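Local structure of transcriptional regulator, MarR family, putative (Bacillus cereus, 3BJA) at residues Val48-Leu53 with Thr89-Thr94. The protein is a putative transcriptional regulator that probably binds DNA through a winged helix-turn-helix domain, as in other members of the MarR family. Sequence-based numbering, arbitrary orientation.
Sequences VSMSKL and TLVYLT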
loop_
_atom_site.group_PDB
_atom_site.type_symbol
_atom_site.label_atom_id
_atom_site.label_comp_id
_atom_site.label_asym_id
_atom_site.label_seq_id
_atom_site.Cartn_x
_atom_site.Cartn_y
_atom_site.Cartn_z
ATOM N N VAL A 48 17.861 1.868 -15.470
ATOM C CA VAL A 48 17.979 0.677 -14.596
ATOM C C VAL A 48 17.282 -0.538 -15.233
ATOM O O VAL A 48 16.635 -0.424 -16.284
ATOM C CB VAL A 48 17.430 0.927 -13.158
ATOM C CG1 VAL A 48 18.295 1.966 -12.423
ATOM C CG2 VAL A 48 15.958 1.337 -13.179
ATOM N N SER A 49 17.466 -1.700 -14.611
ATOM C CA SER A 49 16.822 -2.930 -15.056
ATOM C C SER A 49 15.409 -3.002 -14.483
ATOM O O SER A 49 15.086 -2.328 -13.493
ATOM C CB SER A 49 17.617 -4.169 -14.607
ATOM O OG SER A 49 17.565 -4.354 -13.194
HETATM N N MSE A 50 14.580 -3.832 -15.112
HETATM C CA MSE A 50 13.233 -4.122 -14.615
HETATM C C MSE A 50 13.264 -4.629 -13.178
HETATM O O MSE A 50 12.423 -4.226 -12.373
HETATM C CB MSE A 50 12.502 -5.145 -15.512
HETATM C CG MSE A 50 11.666 -4.483 -16.578
HETATM SE SE MSE A 50 10.075 -3.788 -15.710
HETATM C CE MSE A 50 9.063 -5.465 -15.732
ATOM N N SER A 51 14.238 -5.495 -12.874
ATOM C CA SER A 51 14.426 -6.035 -11.528
ATOM C C SER A 51 14.799 -4.909 -10.570
ATOM O O SER A 51 14.135 -4.753 -9.554
ATOM C CB SER A 51 15.471 -7.164 -11.509
ATOM O OG SER A 51 15.060 -8.250 -12.322
ATOM N N LYS A 52 15.814 -4.105 -10.920
ATOM C CA LYS A 52 16.196 -2.916 -10.103
ATOM C C LYS A 52 15.030 -1.983 -9.807
ATOM O O LYS A 52 14.934 -1.473 -8.697
ATOM C CB LYS A 52 17.366 -2.086 -10.696
ATOM C CG LYS A 52 18.695 -2.235 -9.956
ATOM C CD LYS A 52 18.637 -1.501 -8.598
ATOM C CE LYS A 52 19.897 -1.715 -7.780
ATOM N NZ LYS A 52 19.765 -1.122 -6.418
ATOM N N LEU A 53 14.168 -1.770 -10.805
ATOM C CA LEU A 53 12.968 -0.946 -10.649
ATOM C C LEU A 53 12.017 -1.610 -9.664
ATOM O O LEU A 53 11.539 -0.948 -8.761
ATOM C CB LEU A 53 12.279 -0.676 -12.002
ATOM C CG LEU A 53 10.973 0.130 -12.018
ATOM C CD1 LEU A 53 11.184 1.508 -11.390
ATOM C CD2 LEU A 53 10.440 0.233 -13.430
ATOM N N THR A 89 15.637 -6.607 -19.313
ATOM C CA THR A 89 15.012 -5.420 -19.902
ATOM C C THR A 89 15.443 -4.178 -19.123
ATOM O O THR A 89 15.270 -4.130 -17.904
ATOM C CB THR A 89 13.473 -5.523 -19.847
ATOM O OG1 THR A 89 13.058 -6.718 -20.497
ATOM C CG2 THR A 89 12.810 -4.342 -20.545
ATOM N N LEU A 90 15.998 -3.191 -19.832
ATOM C CA LEU A 90 16.401 -1.898 -19.244
ATOM C C LEU A 90 15.252 -0.922 -19.451
ATOM O O LEU A 90 14.637 -0.937 -20.521
ATOM C CB LEU A 90 17.658 -1.350 -19.924
ATOM C CG LEU A 90 18.929 -2.197 -19.817
ATOM C CD1 LEU A 90 20.008 -1.727 -20.803
ATOM C CD2 LEU A 90 19.441 -2.223 -18.372
ATOM N N VAL A 91 14.977 -0.081 -18.447
ATOM C CA VAL A 91 13.875 0.902 -18.481
ATOM C C VAL A 91 14.387 2.313 -18.136
ATOM O O VAL A 91 15.284 2.476 -17.308
ATOM C CB VAL A 91 12.756 0.540 -17.468
ATOM C CG1 VAL A 91 11.498 1.362 -17.742
ATOM C CG2 VAL A 91 12.416 -0.939 -17.532
ATOM N N TYR A 92 13.798 3.328 -18.759
ATOM C CA TYR A 92 14.196 4.724 -18.527
ATOM C C TYR A 92 13.120 5.714 -18.954
ATOM O O TYR A 92 12.231 5.369 -19.742
ATOM C CB TYR A 92 15.543 5.039 -19.219
ATOM C CG TYR A 92 15.591 4.837 -20.719
ATOM C CD1 TYR A 92 15.716 3.551 -21.270
ATOM C CD2 TYR A 92 15.569 5.931 -21.603
ATOM C CE1 TYR A 92 15.772 3.347 -22.672
ATOM C CE2 TYR A 92 15.638 5.743 -23.009
ATOM C CZ TYR A 92 15.737 4.447 -23.533
ATOM O OH TYR A 92 15.805 4.241 -24.901
ATOM N N LEU A 93 13.200 6.929 -18.403
ATOM C CA LEU A 93 12.275 8.011 -18.760
ATOM C C LEU A 93 12.560 8.554 -20.150
ATOM O O LEU A 93 13.716 8.658 -20.554
ATOM C CB LEU A 93 12.352 9.189 -17.771
ATOM C CG LEU A 93 11.748 9.016 -16.380
ATOM C CD1 LEU A 93 11.954 10.296 -15.586
ATOM C CD2 LEU A 93 10.265 8.673 -16.448
ATOM N N THR A 94 11.488 8.897 -20.862
ATOM C CA THR A 94 11.562 9.560 -22.157
ATOM C C THR A 94 11.575 11.067 -21.848
ATOM O O THR A 94 11.435 11.470 -20.672
ATOM C CB THR A 94 10.328 9.257 -23.032
ATOM O OG1 THR A 94 9.149 9.776 -22.396
ATOM C CG2 THR A 94 10.174 7.748 -23.267
#
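Val48 and Val91 face each other as an antiparallel hydrogen-bonded pair, the join by which the short strand 48-49 edges the beta wing of a MarR-type winged helix-turn-helix. Strand 89-93 lies in the middle of the three-stranded sheet, with 77-81 along its far edge. The two bonds of this pair are unequal. Val91 N gives a nearly straight one to Val48 O (2.7 Å, 171° at the hydrogen), whereas Val48 N to Val91 O is weak, at 3.2 Å and 132°. Leu90 CA adds a CA-H...O approach to Val48 O at 3.3 Å, so this oxygen meets the N-H of Val91 and, more weakly, the CA-H of Leu90.

Ser49 and Leu90 form the next, non-hydrogen-bonded pair, and their side chains diverge. Beyond them the chain turns into helix 50-56, and one further backbone bond, from Met50 N at the start of the helix to Thr89 O (2.9 Å), continues the contact past the last bridge. Ser49 is the N-cap: its OG, set between the backbone N and the carbonyl carbon (chi1 69°), accepts from Lys52 N at 2.9 Å.

The selenomethionine Met50 supplies the main apolar side-chain contact. Its CB lies beside Thr89 O; its CG reaches Val91 CG2 at 3.7 Å and also sits near Thr89 CB. From there the chain, bent at both chi2 and chi3, crosses Val91 at a slant. Met64 and Thr65 of helix 64-73 touch the same side chain, which thus joins helix 50-56 to helix 64-73, while Val48 and Val91 pack on Leu42 of helix 33-44. Farther out, Met50 SE lies 4.1 Å from Val91 CG2, and the terminal Met50 CE is 5.9 Å from that same methyl.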